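Local coordinates for protein split-soret cytochrome C (Desulfovibrio desulfuricans, PDB 1H21) that is a dimeric dihaem electron-transfer cytochrome that carries stacked haems and an iron-sulfur centre, and may take part in sulfate reduction, at residues A[111-116]-A[143-148]; A[148-153]-A[168-173]. One frame throughout, in Å; residues are numbered along the deposited sequence.

In the fold
The centres of contact 1 and contact 2 lie about 12 Å apart, in series along the chain, and both draw on helix 147-158. Contact 1 packs the approach to this helix against helix 102-118; contact 2 sets its first turns against helix 165-192. They share His148, an axial ligand of a haem iron. They also touch directly: Tyr116 OH lies 2.8 Å from Ser150 OG, a probable hydrogen bond, and Ser144 OG packs on Ile149 CB at 3.4 Å. Cys147 SG of contact 1 and Cys171 SG of contact 2 are 5.5 Å apart, consistent with both inferred ligands serving one iron-sulfur cluster, while His148, next to Cys147, binds the haem iron.

Contact 1 (A[111-116]-A[143-148]); sequences ELFRWY and DSVLCH. With HEC (heme c), chain H.
Ser144 meets helix 102-118 through its carbonyl: Ser144 O lies in the ring plane of Tyr116, 3.1 Å from CE2 at the ring edge. Tyr116 reaches it because CG is anti to the backbone N (chi1 -175°). The CB of Ser144 points away from helix 102-118, and its OG accepts a hydrogen bond from Leu146 N (3.0 Å), forming an ST turn just before the next helix. Val145 carries most of the apolar contact. Its CG2 packs 3.8 Å from Phe113 CB, while CG1 lies over one face of the Phe113 ring, 4.2 Å from CD2; the two side chains cross at about a right angle. With CG anti to its carbonyl carbon (chi1 -74°), Phe113 offers CB and a ring face to Val145, and in the second subunit Trp82 meets it edge-to-face. Leu146 occupies the N-cap position and packs on Leu146 of the second subunit. His148 NE2 lies 2.0 Å from the haem iron, with His233 of the second subunit as the other axial ligand. The ST turn and N-cap thus lead into a helix whose first two residues are Cys147, an inferred cluster ligand, and His148, an axial ligand of a bis-histidine haem.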
ATOM      1  N   GLU A 111       8.496  12.478  -5.682  1.00 32.64           N
ATOM      2  CA  GLU A 111       9.898  12.639  -5.320  1.00 34.61           C
ATOM      3  C   GLU A 111      10.335  11.521  -4.374  1.00 34.48           C
ATOM      4  O   GLU A 111      11.386  10.899  -4.566  1.00 36.80           O
ATOM      5  CB  GLU A 111      10.148  14.014  -4.677  1.00 38.56           C
ATOM      6  CG  GLU A 111      11.405  14.051  -3.822  1.00 43.75           C
ATOM      7  CD  GLU A 111      12.147  15.357  -3.874  1.00 48.29           C
ATOM      8  OE1 GLU A 111      11.784  16.239  -4.678  1.00 51.35           O
ATOM      9  OE2 GLU A 111      13.128  15.487  -3.102  1.00 56.02           O
ATOM     10  N   LEU A 112       9.532  11.270  -3.348  1.00 32.04           N
ATOM     11  CA  LEU A 112       9.831  10.219  -2.390  1.00 29.73           C
ATOM     12  C   LEU A 112       9.970   8.860  -3.089  1.00 28.54           C
ATOM     13  O   LEU A 112      10.975   8.173  -2.902  1.00 28.89           O
ATOM     14  CB  LEU A 112       8.734  10.175  -1.329  1.00 27.71           C
ATOM     15  CG  LEU A 112       8.893   9.129  -0.244  1.00 23.67           C
ATOM     16  CD1 LEU A 112      10.235   9.327   0.466  1.00 24.39           C
ATOM     17  CD2 LEU A 112       7.703   9.244   0.709  1.00 23.34           C
ATOM     18  N   PHE A 113       9.000   8.514  -3.938  1.00 27.34           N
ATOM     19  CA  PHE A 113       9.000   7.243  -4.670  1.00 27.32           C
ATOM     20  C   PHE A 113      10.081   7.105  -5.765  1.00 29.01           C
ATOM     21  O   PHE A 113      10.735   6.067  -5.841  1.00 29.51           O
ATOM     22  CB  PHE A 113       7.603   6.945  -5.235  1.00 25.72           C
ATOM     23  CG  PHE A 113       6.592   6.514  -4.195  1.00 25.93           C
ATOM     24  CD1 PHE A 113       6.824   6.721  -2.832  1.00 26.13           C
ATOM     25  CD2 PHE A 113       5.404   5.915  -4.578  1.00 26.16           C
ATOM     26  CE1 PHE A 113       5.891   6.338  -1.872  1.00 22.53           C
ATOM     27  CE2 PHE A 113       4.462   5.527  -3.624  1.00 25.12           C
ATOM     28  CZ  PHE A 113       4.709   5.743  -2.270  1.00 25.65           C
ATOM     29  N   ARG A 114      10.268   8.124  -6.611  1.00 31.09           N
ATOM     30  CA  ARG A 114      11.298   8.086  -7.668  1.00 28.06           C
ATOM     31  C   ARG A 114      12.691   8.018  -7.034  1.00 32.95           C
ATOM     32  O   ARG A 114      13.586   7.323  -7.524  1.00 36.01           O
ATOM     33  CB  ARG A 114      11.193   9.317  -8.560  1.00 22.60           C
ATOM     34  CG  ARG A 114       9.971   9.312  -9.434  1.00 25.64           C
ATOM     35  CD  ARG A 114       9.774  10.597 -10.195  1.00 28.45           C
ATOM     36  NE  ARG A 114       8.468  10.606 -10.854  1.00 37.93           N
ATOM     37  CZ  ARG A 114       7.858  11.683 -11.351  1.00 41.99           C
ATOM     38  NH1 ARG A 114       8.419  12.888 -11.282  1.00 41.60           N
ATOM     39  NH2 ARG A 114       6.681  11.541 -11.947  1.00 46.40           N
ATOM     40  N   TRP A 115      12.847   8.701  -5.905  1.00 32.55           N
ATOM     41  CA  TRP A 115      14.108   8.714  -5.196  1.00 33.09           C
ATOM     42  C   TRP A 115      14.422   7.297  -4.759  1.00 36.10           C
ATOM     43  O   TRP A 115      15.537   6.804  -4.979  1.00 39.89           O
ATOM     44  CB  TRP A 115      14.007   9.649  -3.985  1.00 34.17           C
ATOM     45  CG  TRP A 115      15.072   9.435  -2.938  1.00 36.45           C
ATOM     46  CD1 TRP A 115      16.360   9.901  -2.958  1.00 34.51           C
ATOM     47  CD2 TRP A 115      14.942   8.666  -1.731  1.00 35.07           C
ATOM     48  NE1 TRP A 115      17.037   9.464  -1.836  1.00 35.45           N
ATOM     49  CE2 TRP A 115      16.189   8.704  -1.070  1.00 32.88           C
ATOM     50  CE3 TRP A 115      13.890   7.947  -1.152  1.00 34.09           C
ATOM     51  CZ2 TRP A 115      16.414   8.050   0.137  1.00 31.62           C
ATOM     52  CZ3 TRP A 115      14.115   7.297   0.047  1.00 34.26           C
ATOM     53  CH2 TRP A 115      15.369   7.352   0.681  1.00 35.71           C
ATOM     54  N   TYR A 116      13.422   6.645  -4.161  1.00 35.86           N
ATOM     55  CA  TYR A 116      13.564   5.277  -3.674  1.00 34.67           C
ATOM     56  C   TYR A 116      13.977   4.296  -4.770  1.00 35.87           C
ATOM     57  O   TYR A 116      14.887   3.485  -4.563  1.00 36.22           O
ATOM     58  CB  TYR A 116      12.283   4.782  -2.991  1.00 29.73           C
ATOM     59  CG  TYR A 116      12.444   3.420  -2.362  1.00 26.89           C
ATOM     60  CD1 TYR A 116      12.923   3.283  -1.064  1.00 29.48           C
ATOM     61  CD2 TYR A 116      12.147   2.264  -3.079  1.00 29.16           C
ATOM     62  CE1 TYR A 116      13.109   2.027  -0.497  1.00 28.50           C
ATOM     63  CE2 TYR A 116      12.323   1.009  -2.524  1.00 25.70           C
ATOM     64  CZ  TYR A 116      12.807   0.896  -1.234  1.00 30.66           C
ATOM     65  OH  TYR A 116      13.008  -0.353  -0.678  1.00 35.55           O
ATOM     66  N   ASP A 143      14.746  -0.142  -8.006  1.00 34.19           N
ATOM     67  CA  ASP A 143      14.038   0.226  -9.233  1.00 33.01           C
ATOM     68  C   ASP A 143      12.564  -0.172  -9.058  1.00 30.13           C
ATOM     69  O   ASP A 143      11.813  -0.343 -10.016  1.00 27.64           O
ATOM     70  CB  ASP A 143      14.659  -0.434 -10.471  1.00 38.63           C
ATOM     71  CG  ASP A 143      14.046   0.074 -11.802  1.00 41.77           C
ATOM     72  OD1 ASP A 143      13.539   1.220 -11.873  1.00 39.17           O
ATOM     73  OD2 ASP A 143      14.095  -0.685 -12.796  1.00 49.55           O
ATOM     74  N   SER A 144      12.161  -0.315  -7.797  1.00 31.25           N
ATOM     75  CA  SER A 144      10.801  -0.690  -7.455  1.00 32.49           C
ATOM     76  C   SER A 144      10.442  -0.238  -6.059  1.00 31.66           C
ATOM     77  O   SER A 144      11.210  -0.366  -5.115  1.00 34.48           O
ATOM     78  CB  SER A 144      10.571  -2.210  -7.569  1.00 37.99           C
ATOM     79  OG  SER A 144       9.244  -2.601  -7.183  1.00 35.34           O
ATOM     80  N   VAL A 145       9.228   0.269  -5.967  1.00 30.10           N
ATOM     81  CA  VAL A 145       8.622   0.763  -4.759  1.00 27.49           C
ATOM     82  C   VAL A 145       7.928  -0.421  -4.055  1.00 27.45           C
ATOM     83  O   VAL A 145       7.554  -0.343  -2.876  1.00 29.83           O
ATOM     84  CB  VAL A 145       7.663   1.882  -5.204  1.00 28.30           C
ATOM     85  CG1 VAL A 145       6.407   1.886  -4.424  1.00 39.93           C
ATOM     86  CG2 VAL A 145       8.376   3.222  -5.135  1.00 29.27           C
ATOM     87  N   LEU A 146       7.869  -1.549  -4.763  1.00 27.87           N
ATOM     88  CA  LEU A 146       7.241  -2.764  -4.271  1.00 26.69           C
ATOM     89  C   LEU A 146       8.207  -3.599  -3.458  1.00 26.86           C
ATOM     90  O   LEU A 146       9.296  -3.898  -3.925  1.00 28.26           O
ATOM     91  CB  LEU A 146       6.713  -3.580  -5.451  1.00 22.64           C
ATOM     92  CG  LEU A 146       5.593  -2.926  -6.265  1.00 26.68           C
ATOM     93  CD1 LEU A 146       5.123  -3.870  -7.355  1.00 19.47           C
ATOM     94  CD2 LEU A 146       4.438  -2.523  -5.328  1.00 18.01           C
ATOM     95  N   CYS A 147       7.794  -3.960  -2.245  1.00 29.16           N
ATOM     96  CA  CYS A 147       8.561  -4.779  -1.302  1.00 31.05           C
ATOM     97  C   CYS A 147       9.066  -6.114  -1.867  1.00 31.62           C
ATOM     98  O   CYS A 147      10.197  -6.524  -1.601  1.00 32.42           O
ATOM     99  CB  CYS A 147       7.671  -5.078  -0.102  1.00 35.98           C
ATOM    100  SG  CYS A 147       8.416  -4.901   1.482  1.00 52.11           S
ATOM    101  N   HIS A 148       8.216  -6.819  -2.612  1.00 33.21           N
ATOM    102  CA  HIS A 148       8.620  -8.097  -3.186  1.00 32.13           C
ATOM    103  C   HIS A 148       9.836  -7.939  -4.060  1.00 32.04           C
ATOM    104  O   HIS A 148      10.785  -8.708  -3.933  1.00 35.66           O
ATOM    105  CB  HIS A 148       7.536  -8.757  -4.043  1.00 31.16           C
ATOM    106  CG  HIS A 148       8.049  -9.941  -4.815  1.00 29.16           C
ATOM    107  ND1 HIS A 148       8.437 -11.126  -4.237  1.00 28.12           N
ATOM    108  CD2 HIS A 148       8.355 -10.065  -6.131  1.00 27.20           C
ATOM    109  CE1 HIS A 148       8.966 -11.902  -5.189  1.00 25.40           C
ATOM    110  NE2 HIS A 148       8.940 -11.308  -6.363  1.00 24.54           N
TER
HETATM  111 FE   HEC H1249       8.857 -12.261  -8.100  1.00 31.46          FE
HETATM  112  CHA HEC H1249      12.019 -11.177  -8.264  1.00 26.28           C
HETATM  113  CHB HEC H1249       9.930 -15.269  -6.780  1.00 25.40           C
HETATM  114  CHC HEC H1249       5.641 -13.072  -7.346  1.00 27.13           C
HETATM  115  CHD HEC H1249       7.787  -9.752 -10.069  1.00 27.57           C
HETATM  116  NA  HEC H1249      10.627 -13.037  -7.700  1.00 25.50           N
HETATM  117  C1A HEC H1249      11.829 -12.376  -7.673  1.00 26.00           C
HETATM  118  C2A HEC H1249      12.892 -13.157  -7.067  1.00 29.21           C
HETATM  119  C3A HEC H1249      12.323 -14.403  -6.781  1.00 30.35           C
HETATM  120  C4A HEC H1249      10.908 -14.310  -7.181  1.00 30.27           C
HETATM  121  CMA HEC H1249      12.969 -15.610  -6.097  1.00 28.23           C
HETATM  122  CAA HEC H1249      14.355 -12.727  -6.849  1.00 26.99           C
HETATM  123  CBA HEC H1249      15.296 -13.093  -7.997  1.00 28.75           C
HETATM  124  CGA HEC H1249      15.359 -12.072  -9.124  1.00 29.83           C
HETATM  125  O1A HEC H1249      15.210 -12.449 -10.305  1.00 30.58           O
HETATM  126  O2A HEC H1249      15.607 -10.890  -8.831  1.00 34.30           O
HETATM  127  NB  HEC H1249       7.963 -13.879  -7.290  1.00 22.81           N
HETATM  128  C1B HEC H1249       8.548 -15.057  -6.830  1.00 23.18           C
HETATM  129  C2B HEC H1249       7.555 -15.953  -6.201  1.00 26.34           C
HETATM  130  C3B HEC H1249       6.362 -15.250  -6.249  1.00 27.35           C
HETATM  131  C4B HEC H1249       6.625 -14.004  -6.968  1.00 24.27           C
HETATM  132  CMB HEC H1249       7.775 -17.386  -5.653  1.00 17.64           C
HETATM  133  CAB HEC H1249       5.126 -15.668  -5.724  1.00 29.36           C
HETATM  134  CBB HEC H1249       4.986 -15.976  -4.303  1.00 31.21           C
HETATM  135  NC  HEC H1249       7.101 -11.456  -8.545  1.00 25.89           N
HETATM  136  C1C HEC H1249       5.860 -11.892  -8.094  1.00 27.88           C
HETATM  137  C2C HEC H1249       4.821 -10.997  -8.577  1.00 30.05           C
HETATM  138  C3C HEC H1249       5.411  -9.999  -9.363  1.00 25.00           C
HETATM  139  C4C HEC H1249       6.817 -10.360  -9.345  1.00 24.27           C
HETATM  140  CMC HEC H1249       3.313 -11.223  -8.328  1.00 27.05           C
HETATM  141  CAC HEC H1249       4.754  -9.017 -10.153  1.00 25.76           C
HETATM  142  CBC HEC H1249       3.916  -7.899  -9.648  1.00 12.50           C
HETATM  143  ND  HEC H1249       9.758 -10.880  -9.053  1.00 28.72           N
HETATM  144  C1D HEC H1249       9.184  -9.991  -9.933  1.00 31.88           C
HETATM  145  C2D HEC H1249      10.185  -9.074 -10.424  1.00 29.68           C
HETATM  146  C3D HEC H1249      11.362  -9.367  -9.855  1.00 31.44           C
HETATM  147  C4D HEC H1249      11.078 -10.501  -8.983  1.00 28.84           C
HETATM  148  CMD HEC H1249       9.931  -7.938 -11.377  1.00 28.26           C
HETATM  149  CAD HEC H1249      12.695  -8.642 -10.112  1.00 30.55           C
HETATM  150  CBD HEC H1249      13.501  -9.306 -11.218  1.00 36.50           C
HETATM  151  CGD HEC H1249      14.841  -8.622 -11.457  1.00 42.44           C
HETATM  152  O1D HEC H1249      15.782  -8.815 -10.643  1.00 35.94           O
HETATM  153  O2D HEC H1249      14.940  -7.875 -12.464  1.00 42.50           O

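Contact 2 (A[148-153]-A[168-173]); sequences HISVSK and SERCGR. Unlike the reference sequence in segment 168-173: Cys171 (reference Ala). With HEC (heme c), chain H.
Helices 148-153 and 168-173 run roughly antiparallel, their N-to-C directions 135° apart and their axes approaching to 11.7 Å, and the nearest CA pair is Val151 CA and Cys171 CA at 8.4 Å. They belong to an alpha-hairpin, helix 147-158 and helix 165-192 joined by a short connection, and side chains make the contact across that separation. Arg170 does most of this: its CB points toward the other helix, and the chain is extended from CG to NE, carrying the guanidinium to Ser150. There NH2 donates to Ser150 OG at 3.0 Å in a nearly straight bond (166°), with the oxygen in the guanidinium plane, at its edge. The hydroxyl of Tyr116 is a second partner of Ser150 OG, so the buried oxygen ties three helices together. Trp154 adds a cation-pi contact to the buried guanidinium.

Val151 packs beside this bond. Its CG2 lies 3.4 Å from Arg170 NH1, the two side chains crossing obliquely, and 3.8 Å from Cys171 SG. Cys171, which differs from the reference alanine, is an inferred cluster ligand.

The other side of helix 148-153 faces the haem. Ile149 CD1 touches the methyl CMD at 3.5 Å, and Lys153 runs its aliphatic chain past a propionate. His148 ND1 is hydrogen-bonded to Lys224 O of the second subunit, which helps fix the imidazole's rotation. One turn on, Ser152 OG donates to His148 O at 2.7 Å, tilted 18° from the carbonyl plane, and the backbone Ser152 N also hydrogen-bonds to that same oxygen.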
ATOM      1  N   HIS A 148       8.216  -6.819  -2.612  1.00 33.21           N
ATOM      2  CA  HIS A 148       8.620  -8.097  -3.186  1.00 32.13           C
ATOM      3  C   HIS A 148       9.836  -7.939  -4.060  1.00 32.04           C
ATOM      4  O   HIS A 148      10.785  -8.708  -3.933  1.00 35.66           O
ATOM      5  CB  HIS A 148       7.536  -8.757  -4.043  1.00 31.16           C
ATOM      6  CG  HIS A 148       8.049  -9.941  -4.815  1.00 29.16           C
ATOM      7  ND1 HIS A 148       8.437 -11.126  -4.237  1.00 28.12           N
ATOM      8  CD2 HIS A 148       8.355 -10.065  -6.131  1.00 27.20           C
ATOM      9  CE1 HIS A 148       8.966 -11.902  -5.189  1.00 25.40           C
ATOM     10  NE2 HIS A 148       8.940 -11.308  -6.363  1.00 24.54           N
ATOM     11  N   ILE A 149       9.772  -6.979  -4.979  1.00 26.92           N
ATOM     12  CA  ILE A 149      10.868  -6.704  -5.899  1.00 27.81           C
ATOM     13  C   ILE A 149      12.129  -6.164  -5.226  1.00 30.30           C
ATOM     14  O   ILE A 149      13.235  -6.566  -5.546  1.00 34.73           O
ATOM     15  CB  ILE A 149      10.421  -5.737  -6.991  1.00 26.09           C
ATOM     16  CG1 ILE A 149       9.272  -6.370  -7.768  1.00 26.53           C
ATOM     17  CG2 ILE A 149      11.567  -5.460  -7.954  1.00 29.53           C
ATOM     18  CD1 ILE A 149       8.848  -5.591  -8.946  1.00 28.41           C
ATOM     19  N   SER A 150      11.945  -5.225  -4.317  1.00 33.63           N
ATOM     20  CA  SER A 150      13.039  -4.616  -3.577  1.00 35.26           C
ATOM     21  C   SER A 150      13.794  -5.681  -2.759  1.00 37.97           C
ATOM     22  O   SER A 150      15.004  -5.888  -2.945  1.00 38.64           O
ATOM     23  CB  SER A 150      12.458  -3.521  -2.657  1.00 32.80           C
ATOM     24  OG  SER A 150      13.423  -2.936  -1.804  1.00 35.29           O
ATOM     25  N   VAL A 151      13.077  -6.379  -1.880  1.00 38.27           N
ATOM     26  CA  VAL A 151      13.699  -7.393  -1.034  1.00 40.19           C
ATOM     27  C   VAL A 151      14.227  -8.629  -1.783  1.00 38.91           C
ATOM     28  O   VAL A 151      15.407  -8.957  -1.674  1.00 39.65           O
ATOM     29  CB  VAL A 151      12.747  -7.829   0.127  1.00 42.40           C
ATOM     30  CG1 VAL A 151      13.405  -8.912   0.977  1.00 37.30           C
ATOM     31  CG2 VAL A 151      12.378  -6.617   1.006  1.00 42.12           C
ATOM     32  N   SER A 152      13.367  -9.299  -2.546  1.00 37.93           N
ATOM     33  CA  SER A 152      13.759 -10.500  -3.285  1.00 37.75           C
ATOM     34  C   SER A 152      15.013 -10.344  -4.154  1.00 39.66           C
ATOM     35  O   SER A 152      15.895 -11.204  -4.121  1.00 39.30           O
ATOM     36  CB  SER A 152      12.577 -11.022  -4.107  1.00 33.59           C
ATOM     37  OG  SER A 152      11.465 -11.250  -3.259  1.00 30.64           O
ATOM     38  N   LYS A 153      15.103  -9.243  -4.903  1.00 41.40           N
ATOM     39  CA  LYS A 153      16.252  -8.963  -5.772  1.00 40.49           C
ATOM     40  C   LYS A 153      17.536  -8.832  -4.926  1.00 41.04           C
ATOM     41  O   LYS A 153      18.540  -9.510  -5.169  1.00 41.56           O
ATOM     42  CB  LYS A 153      15.984  -7.677  -6.545  1.00 41.82           C
ATOM     43  CG  LYS A 153      16.885  -7.435  -7.724  1.00 44.29           C
ATOM     44  CD  LYS A 153      16.547  -6.113  -8.347  1.00 45.56           C
ATOM     45  CE  LYS A 153      17.535  -5.792  -9.427  1.00 57.48           C
ATOM     46  NZ  LYS A 153      17.303  -4.418  -9.950  1.00 65.74           N
ATOM     47  N   SER A 168      16.321  -8.262   7.826  1.00 39.52           N
ATOM     48  CA  SER A 168      15.422  -7.572   8.731  1.00 39.83           C
ATOM     49  C   SER A 168      16.172  -6.331   9.256  1.00 41.80           C
ATOM     50  O   SER A 168      15.557  -5.329   9.601  1.00 41.27           O
ATOM     51  CB  SER A 168      14.976  -8.479   9.872  1.00 41.91           C
ATOM     52  OG  SER A 168      16.004  -8.673  10.817  1.00 53.31           O
ATOM     53  N   GLU A 169      17.503  -6.408   9.308  1.00 41.56           N
ATOM     54  CA  GLU A 169      18.315  -5.271   9.730  1.00 38.75           C
ATOM     55  C   GLU A 169      18.220  -4.276   8.580  1.00 37.23           C
ATOM     56  O   GLU A 169      17.988  -3.090   8.785  1.00 40.08           O
ATOM     57  CB  GLU A 169      19.772  -5.695   9.944  1.00 35.50           C
ATOM     58  CG  GLU A 169      20.730  -4.555  10.324  1.00 35.43           C
ATOM     59  CD  GLU A 169      20.421  -3.902  11.672  1.00 34.73           C
ATOM     60  OE1 GLU A 169      20.099  -4.612  12.641  1.00 29.22           O
ATOM     61  OE2 GLU A 169      20.539  -2.660  11.768  1.00 36.55           O
ATOM     62  N   ARG A 170      18.349  -4.780   7.358  1.00 36.25           N
ATOM     63  CA  ARG A 170      18.261  -3.954   6.158  1.00 34.66           C
ATOM     64  C   ARG A 170      16.939  -3.194   6.085  1.00 36.69           C
ATOM     65  O   ARG A 170      16.940  -1.982   5.862  1.00 40.35           O
ATOM     66  CB  ARG A 170      18.397  -4.807   4.892  1.00 31.51           C
ATOM     67  CG  ARG A 170      18.175  -4.033   3.589  1.00 32.16           C
ATOM     68  CD  ARG A 170      17.659  -4.959   2.513  1.00 35.53           C
ATOM     69  NE  ARG A 170      17.382  -4.307   1.234  1.00 33.95           N
ATOM     70  CZ  ARG A 170      16.159  -4.179   0.720  1.00 38.53           C
ATOM     71  NH1 ARG A 170      15.096  -4.643   1.385  1.00 42.65           N
ATOM     72  NH2 ARG A 170      15.998  -3.628  -0.479  1.00 37.54           N
ATOM     73  N   CYS A 171      15.816  -3.894   6.250  1.00 35.75           N
ATOM     74  CA  CYS A 171      14.529  -3.215   6.165  1.00 37.39           C
ATOM     75  C   CYS A 171      14.386  -2.176   7.269  1.00 34.40           C
ATOM     76  O   CYS A 171      13.835  -1.094   7.039  1.00 33.18           O
ATOM     77  CB  CYS A 171      13.339  -4.200   6.068  1.00 40.16           C
ATOM     78  SG  CYS A 171      13.101  -4.939   4.356  1.00 45.95           S
ATOM     79  N   GLY A 172      15.032  -2.437   8.401  1.00 34.37           N
ATOM     80  CA  GLY A 172      14.992  -1.509   9.522  1.00 34.93           C
ATOM     81  C   GLY A 172      15.705  -0.212   9.184  1.00 39.06           C
ATOM     82  O   GLY A 172      15.238   0.874   9.543  1.00 42.96           O
ATOM     83  N   ARG A 173      16.830  -0.317   8.480  1.00 37.23           N
ATOM     84  CA  ARG A 173      17.598   0.855   8.087  1.00 35.21           C
ATOM     85  C   ARG A 173      16.895   1.595   6.966  1.00 34.98           C
ATOM     86  O   ARG A 173      16.900   2.827   6.940  1.00 39.56           O
ATOM     87  CB  ARG A 173      19.012   0.453   7.664  1.00 39.07           C
ATOM     88  CG  ARG A 173      19.772  -0.286   8.777  1.00 43.16           C
ATOM     89  CD  ARG A 173      21.197  -0.699   8.388  1.00 46.58           C
ATOM     90  NE  ARG A 173      21.799  -1.566   9.413  1.00 50.21           N
ATOM     91  CZ  ARG A 173      23.107  -1.783   9.567  1.00 50.16           C
ATOM     92  NH1 ARG A 173      23.986  -1.195   8.757  1.00 42.89           N
ATOM     93  NH2 ARG A 173      23.529  -2.615  10.521  1.00 46.40           N
TER
HETATM   94 FE   HEC H1249       8.857 -12.261  -8.100  1.00 31.46          FE
HETATM   95  CHA HEC H1249      12.019 -11.177  -8.264  1.00 26.28           C
HETATM   96  CHB HEC H1249       9.930 -15.269  -6.780  1.00 25.40           C
HETATM   97  CHC HEC H1249       5.641 -13.072  -7.346  1.00 27.13           C
HETATM   98  CHD HEC H1249       7.787  -9.752 -10.069  1.00 27.57           C
HETATM   99  NA  HEC H1249      10.627 -13.037  -7.700  1.00 25.50           N
HETATM  100  C1A HEC H1249      11.829 -12.376  -7.673  1.00 26.00           C
HETATM  101  C2A HEC H1249      12.892 -13.157  -7.067  1.00 29.21           C
HETATM  102  C3A HEC H1249      12.323 -14.403  -6.781  1.00 30.35           C
HETATM  103  C4A HEC H1249      10.908 -14.310  -7.181  1.00 30.27           C
HETATM  104  CMA HEC H1249      12.969 -15.610  -6.097  1.00 28.23           C
HETATM  105  CAA HEC H1249      14.355 -12.727  -6.849  1.00 26.99           C
HETATM  106  CBA HEC H1249      15.296 -13.093  -7.997  1.00 28.75           C
HETATM  107  CGA HEC H1249      15.359 -12.072  -9.124  1.00 29.83           C
HETATM  108  O1A HEC H1249      15.210 -12.449 -10.305  1.00 30.58           O
HETATM  109  O2A HEC H1249      15.607 -10.890  -8.831  1.00 34.30           O
HETATM  110  NB  HEC H1249       7.963 -13.879  -7.290  1.00 22.81           N
HETATM  111  C1B HEC H1249       8.548 -15.057  -6.830  1.00 23.18           C
HETATM  112  C2B HEC H1249       7.555 -15.953  -6.201  1.00 26.34           C
HETATM  113  C3B HEC H1249       6.362 -15.250  -6.249  1.00 27.35           C
HETATM  114  C4B HEC H1249       6.625 -14.004  -6.968  1.00 24.27           C
HETATM  115  CMB HEC H1249       7.775 -17.386  -5.653  1.00 17.64           C
HETATM  116  CAB HEC H1249       5.126 -15.668  -5.724  1.00 29.36           C
HETATM  117  CBB HEC H1249       4.986 -15.976  -4.303  1.00 31.21           C
HETATM  118  NC  HEC H1249       7.101 -11.456  -8.545  1.00 25.89           N
HETATM  119  C1C HEC H1249       5.860 -11.892  -8.094  1.00 27.88           C
HETATM  120  C2C HEC H1249       4.821 -10.997  -8.577  1.00 30.05           C
HETATM  121  C3C HEC H1249       5.411  -9.999  -9.363  1.00 25.00           C
HETATM  122  C4C HEC H1249       6.817 -10.360  -9.345  1.00 24.27           C
HETATM  123  CMC HEC H1249       3.313 -11.223  -8.328  1.00 27.05           C
HETATM  124  CAC HEC H1249       4.754  -9.017 -10.153  1.00 25.76           C
HETATM  125  CBC HEC H1249       3.916  -7.899  -9.648  1.00 12.50           C
HETATM  126  ND  HEC H1249       9.758 -10.880  -9.053  1.00 28.72           N
HETATM  127  C1D HEC H1249       9.184  -9.991  -9.933  1.00 31.88           C
HETATM  128  C2D HEC H1249      10.185  -9.074 -10.424  1.00 29.68           C
HETATM  129  C3D HEC H1249      11.362  -9.367  -9.855  1.00 31.44           C
HETATM  130  C4D HEC H1249      11.078 -10.501  -8.983  1.00 28.84           C
HETATM  131  CMD HEC H1249       9.931  -7.938 -11.377  1.00 28.26           C
HETATM  132  CAD HEC H1249      12.695  -8.642 -10.112  1.00 30.55           C
HETATM  133  CBD HEC H1249      13.501  -9.306 -11.218  1.00 36.50           C
HETATM  134  CGD HEC H1249      14.841  -8.622 -11.457  1.00 42.44           C
HETATM  135  O1D HEC H1249      15.782  -8.815 -10.643  1.00 35.94           O
HETATM  136  O2D HEC H1249      14.940  -7.875 -12.464  1.00 42.50           O